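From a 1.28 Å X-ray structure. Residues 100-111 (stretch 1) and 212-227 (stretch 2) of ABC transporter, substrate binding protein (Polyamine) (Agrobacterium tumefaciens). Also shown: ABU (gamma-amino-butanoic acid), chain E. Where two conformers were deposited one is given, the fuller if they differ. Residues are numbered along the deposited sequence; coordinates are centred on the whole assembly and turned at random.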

# COMPACT_ATOMS: atom_id res chain seq x y z
N TYR A 100 3.32 -5.16 4.71
CA TYR A 100 1.96 -5.66 4.64
C TYR A 100 1.06 -4.63 5.27
O TYR A 100 1.38 -4.08 6.34
N TYR A 101 -0.07 -4.31 4.63
CA TYR A 101 -0.90 -3.21 5.12
C TYR A 101 -2.36 -3.52 4.95
O TYR A 101 -2.73 -4.49 4.29
N SER A 102 -3.21 -2.62 5.47
CA SER A 102 -4.63 -2.71 5.28
C SER A 102 -5.22 -1.39 4.84
O SER A 102 -4.71 -0.34 5.24
N PHE A 103 -6.30 -1.46 4.08
CA PHE A 103 -7.20 -0.35 3.92
C PHE A 103 -8.17 -0.44 5.11
O PHE A 103 -8.75 -1.51 5.35
N VAL A 104 -8.31 0.64 5.85
CA VAL A 104 -9.16 0.76 7.03
C VAL A 104 -10.05 1.96 6.89
O VAL A 104 -9.84 2.83 6.03
N ILE A 105 -11.03 2.05 7.80
CA ILE A 105 -11.92 3.20 7.77
C ILE A 105 -11.40 4.21 8.77
O ILE A 105 -11.60 4.05 10.00
N GLY A 106 -10.68 5.21 8.27
CA GLY A 106 -10.15 6.28 9.11
C GLY A 106 -11.19 7.35 9.32
O GLY A 106 -12.05 7.57 8.45
N CYS A 107 -11.13 8.02 10.50
CA CYS A 107 -12.14 8.98 10.81
C CYS A 107 -11.63 10.12 11.68
O CYS A 107 -11.04 9.88 12.73
N ASN A 108 -11.98 11.34 11.30
CA ASN A 108 -11.70 12.53 12.12
C ASN A 108 -12.92 12.60 13.07
O ASN A 108 -13.96 13.23 12.78
N VAL A 109 -12.80 11.87 14.16
CA VAL A 109 -13.90 11.62 15.09
C VAL A 109 -14.61 12.87 15.63
O VAL A 109 -15.84 12.92 15.66
N ASP A 110 -13.84 13.89 15.97
CA ASP A 110 -14.41 15.10 16.56
C ASP A 110 -15.08 16.03 15.57
O ASP A 110 -15.72 16.99 16.01
N SER A 111 -14.98 15.75 14.25
CA SER A 111 -15.58 16.59 13.22
C SER A 111 -16.90 16.06 12.68
O SER A 111 -17.53 16.70 11.84
N VAL A 212 -2.45 14.29 15.80
CA VAL A 212 -3.79 14.42 15.27
C VAL A 212 -4.72 13.31 15.82
O VAL A 212 -4.33 12.13 15.84
N LYS A 213 -5.91 13.70 16.28
CA LYS A 213 -6.88 12.75 16.84
C LYS A 213 -7.68 12.11 15.73
O LYS A 213 -8.52 12.74 15.12
N VAL A 214 -7.39 10.84 15.48
CA VAL A 214 -8.08 10.05 14.46
C VAL A 214 -8.48 8.72 15.04
O VAL A 214 -7.84 8.22 15.97
N GLU A 215 -9.59 8.17 14.55
CA GLU A 215 -10.05 6.85 14.94
C GLU A 215 -9.92 5.96 13.69
O GLU A 215 -10.07 6.43 12.55
N THR A 216 -9.66 4.67 13.92
CA THR A 216 -9.58 3.70 12.84
C THR A 216 -10.53 2.55 13.16
O THR A 216 -10.44 1.99 14.26
N SER A 217 -11.40 2.19 12.22
CA SER A 217 -12.17 0.95 12.32
C SER A 217 -11.49 -0.10 11.46
O SER A 217 -11.31 0.13 10.25
N TRP A 218 -11.16 -1.24 12.07
CA TRP A 218 -10.55 -2.38 11.38
C TRP A 218 -11.60 -3.41 10.95
O TRP A 218 -11.22 -4.51 10.51
N ALA A 219 -12.90 -3.05 11.02
CA ALA A 219 -13.93 -4.01 10.63
C ALA A 219 -13.86 -4.30 9.12
O ALA A 219 -14.01 -3.42 8.29
N GLN A 220 -13.67 -5.58 8.78
CA GLN A 220 -13.47 -6.04 7.40
C GLN A 220 -12.29 -5.29 6.74
O GLN A 220 -12.32 -5.02 5.55
N ASN A 221 -11.27 -4.97 7.51
CA ASN A 221 -10.10 -4.25 6.92
C ASN A 221 -9.58 -5.10 5.77
O ASN A 221 -9.59 -6.33 5.85
N ILE A 222 -9.12 -4.44 4.69
CA ILE A 222 -8.74 -5.14 3.47
C ILE A 222 -7.23 -5.14 3.36
O ILE A 222 -6.62 -4.07 3.21
N THR A 223 -6.61 -6.33 3.41
CA THR A 223 -5.15 -6.40 3.37
C THR A 223 -4.59 -6.50 1.98
O THR A 223 -5.25 -6.97 1.04
N ALA A 224 -3.36 -6.02 1.84
CA ALA A 224 -2.57 -6.10 0.63
C ALA A 224 -1.11 -5.91 1.03
O ALA A 224 -0.82 -5.77 2.22
N ALA A 225 -0.19 -5.95 0.06
CA ALA A 225 1.20 -5.73 0.40
C ALA A 225 1.86 -4.95 -0.69
O ALA A 225 1.48 -5.06 -1.86
N ASP A 226 2.88 -4.19 -0.31
CA ASP A 226 3.75 -3.56 -1.29
C ASP A 226 4.94 -4.48 -1.51
O ASP A 226 5.24 -5.37 -0.69
N SER A 227 5.68 -4.20 -2.59
CA SER A 227 6.84 -4.97 -2.99
C SER A 227 7.99 -4.05 -3.29
O SER A 227 7.78 -2.87 -3.61

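The strongest side-chain hydrogen bond across the two stretches runs from Ser-102 OG to Asn-221 OD1, at 2.8 Å. Ser-102 (chi1 m) and Asn-221 (chi1 p) are not directly paired in register; Ser-102 pairs with Thr-223, and its hydroxyl reaches past that pair to Asn-221, the last residue of the type II turn that starts at Trp-218. The same asparagine ties down that turn, with ND2 donating to Trp-218 O at 2.8 Å, so one side chain links the corner of stretch 2 to the strand of stretch 1.

Bound gamma-amino-butanoic acid supplies the second polar focus. ABU N donates to Asp-226 OD1 at 2.8 Å and, weakly, to Asp-226 OD2 at 3.1 Å. Tyr-101 (chi1 p) lies alongside: ABU CD sits over one face of its ring, 3.9 Å from Tyr-101 CE2, while Ala-224 O lies over the opposite face. The phenol is anchored by water 1, which is 2.6 Å from Tyr-101 OH and donates to Ala-225 O at 2.8 Å, bridging the stretches near the ligand.

At the other end, Lys-213, extended with all four chi angles t, reaches Asp-110 (chi1 m) in a salt bridge. The separations of Lys-213 NZ from Asp-110 OD2, 3.3 Å, and from Asp-110 OD1, 3.4 Å, make the component hydrogen bonds weak. Water 2 reinforces this end, donating to Asn-108 OD1 at 2.7 Å and Lys-213 O at 2.9 Å and accepting from Asp-110 N at 3.0 Å.

Apolar packing fills the space between these polar sites. Val-104 (chi1 m) points toward stretch 2, and its CG1 lies 3.8 Å from the centroid of the Trp-218 six-membered ring, only 20° off the normal, which identifies a CH-pi contact over the face. Ser-102 OG meets the edge of that indole, 3.7 Å from Trp-218 CZ3. The other methyl of the valine, Val-104 CG2, approaches Thr-216 CG2 at 3.6 Å.

Because paired residues in an antiparallel ladder share a face, Tyr-101 CZ packs on Ala-224 CB at 3.6 Å, and Phe-103 CB (chi1 m) faces Ile-222 CB at 4.3 Å. On the face of Tyr-100 (chi1 t), Tyr-100 CD1 rests 4.3 Å from Ala-225 CB. Gly-106, opposite Thr-216, contributes backbone alone: its CA makes a CA-H...O contact with Glu-215 O at 3.4 Å. Beyond the strand, Val-109 (chi1 p) points toward stretch 2, placing CG1 3.8 Å from Lys-213 CE and CG2 3.6 Å from Glu-215 OE2.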

# COMPACT_ATOMS: atom_id res chain seq x y z
CB TYR A 100 1.94 -7.02 5.34
CG TYR A 100 0.63 -7.78 5.34
CD1 TYR A 100 0.30 -8.62 4.29
CD2 TYR A 100 -0.21 -7.75 6.44
CE1 TYR A 100 -0.85 -9.41 4.33
CE2 TYR A 100 -1.38 -8.51 6.48
CZ TYR A 100 -1.67 -9.36 5.43
OH TYR A 100 -2.78 -10.18 5.49
CB TYR A 101 -0.55 -1.91 4.36
CG TYR A 101 -0.90 -1.89 2.89
CD1 TYR A 101 -2.14 -1.41 2.45
CD2 TYR A 101 0.00 -2.33 1.92
CE1 TYR A 101 -2.46 -1.38 1.10
CE2 TYR A 101 -0.31 -2.31 0.57
CZ TYR A 101 -1.54 -1.82 0.16
OH TYR A 101 -1.87 -1.76 -1.17
CB SER A 102 -5.33 -3.03 6.60
OG SER A 102 -4.98 -4.33 7.02
CB PHE A 103 -8.00 -0.40 2.63
CG PHE A 103 -7.14 -0.12 1.45
CD1 PHE A 103 -6.79 1.19 1.12
CD2 PHE A 103 -6.67 -1.15 0.65
CE1 PHE A 103 -5.96 1.44 0.02
CE2 PHE A 103 -5.85 -0.89 -0.43
CZ PHE A 103 -5.53 0.41 -0.77
CB VAL A 104 -8.30 0.89 8.30
CG1 VAL A 104 -7.44 -0.36 8.50
CG2 VAL A 104 -7.40 2.13 8.22
CB ILE A 105 -13.38 2.80 8.03
CG1 ILE A 105 -13.82 1.73 7.01
CG2 ILE A 105 -14.28 4.05 7.93
CD1 ILE A 105 -15.23 1.14 7.28
CB CYS A 107 -13.32 8.27 11.47
SG CYS A 107 -14.69 9.36 11.92
CB ASN A 108 -11.62 13.75 11.20
CG ASN A 108 -11.38 15.06 11.92
OD1 ASN A 108 -11.75 15.21 13.08
ND2 ASN A 108 -10.75 15.99 11.25
CB VAL A 109 -13.47 10.62 16.20
CG1 VAL A 109 -12.27 11.14 17.04
CG2 VAL A 109 -14.64 10.24 17.10
CB ASP A 110 -13.35 15.82 17.41
CG ASP A 110 -12.92 15.08 18.66
OD1 ASP A 110 -13.66 14.15 19.09
OD2 ASP A 110 -11.85 15.41 19.21
CB SER A 111 -14.60 16.76 12.06
OG SER A 111 -14.43 15.51 11.41
CB VAL A 212 -3.75 14.45 13.72
CG1 VAL A 212 -5.13 14.61 13.12
CG2 VAL A 212 -2.83 15.57 13.24
CB LYS A 213 -7.80 13.44 17.86
CG LYS A 213 -8.70 12.46 18.60
CD LYS A 213 -9.53 13.15 19.66
CE LYS A 213 -10.53 12.20 20.29
NZ LYS A 213 -11.42 12.90 21.26
CB VAL A 214 -7.25 9.85 13.15
CG1 VAL A 214 -7.16 11.13 12.35
CG2 VAL A 214 -5.87 9.28 13.43
CB GLU A 215 -11.53 6.95 15.30
CG GLU A 215 -12.08 5.86 16.20
CD GLU A 215 -13.40 6.32 16.79
OE1 GLU A 215 -14.44 6.09 16.14
OE2 GLU A 215 -13.37 7.00 17.85
CB THR A 216 -8.15 3.14 12.73
OG1 THR A 216 -7.28 4.18 12.28
CG2 THR A 216 -8.06 2.00 11.75
CB SER A 217 -13.62 1.12 11.90
OG SER A 217 -14.22 -0.17 11.93
CB TRP A 218 -9.53 -3.05 12.30
CG TRP A 218 -8.35 -2.18 12.59
CD1 TRP A 218 -8.20 -1.28 13.61
CD2 TRP A 218 -7.10 -2.19 11.89
NE1 TRP A 218 -6.94 -0.72 13.58
CE2 TRP A 218 -6.24 -1.27 12.53
CE3 TRP A 218 -6.61 -2.92 10.79
CZ2 TRP A 218 -4.93 -1.05 12.10
CZ3 TRP A 218 -5.31 -2.71 10.37
CH2 TRP A 218 -4.50 -1.76 11.00
CB ALA A 219 -15.32 -3.47 11.00
CB GLN A 220 -14.73 -5.97 6.53
CG GLN A 220 -15.89 -6.81 7.07
CD GLN A 220 -17.08 -6.62 6.17
OE1 GLN A 220 -17.56 -5.52 5.94
NE2 GLN A 220 -17.55 -7.71 5.58
CB ASN A 221 -9.06 -3.97 7.98
CG ASN A 221 -8.33 -5.18 8.50
OD1 ASN A 221 -7.26 -5.56 8.00
ND2 ASN A 221 -8.86 -5.78 9.61
CB ILE A 222 -9.41 -4.48 2.28
CG1 ILE A 222 -10.95 -4.51 2.41
CG2 ILE A 222 -8.93 -5.14 0.96
CD1 ILE A 222 -11.60 -3.50 1.45
CB THR A 223 -4.62 -7.62 4.15
OG1 THR A 223 -5.06 -8.81 3.50
CG2 THR A 223 -5.10 -7.64 5.55
CB ALA A 224 -3.03 -5.07 -0.41
CB ALA A 225 1.94 -7.06 0.62
CB ASP A 226 4.23 -2.19 -0.84
CG ASP A 226 3.25 -1.05 -1.15
OD1 ASP A 226 2.08 -1.33 -1.47
OD2 ASP A 226 3.68 0.13 -1.11
CB SER A 227 6.52 -5.72 -4.27
OG SER A 227 5.36 -6.53 -4.09
N ABU E . 0.79 1.11 -1.43
CD ABU E . 0.72 1.40 0.01
CB ABU E . 1.43 2.70 0.35
CG ABU E . 1.35 2.93 1.82
C ABU E . 1.89 4.26 2.30
O ABU E . 1.53 4.67 3.51
OXT ABU E . 2.60 5.06 1.54
O HOH W 1 -0.43 -3.27 -2.76
O HOH W 2 -10.95 14.28 15.45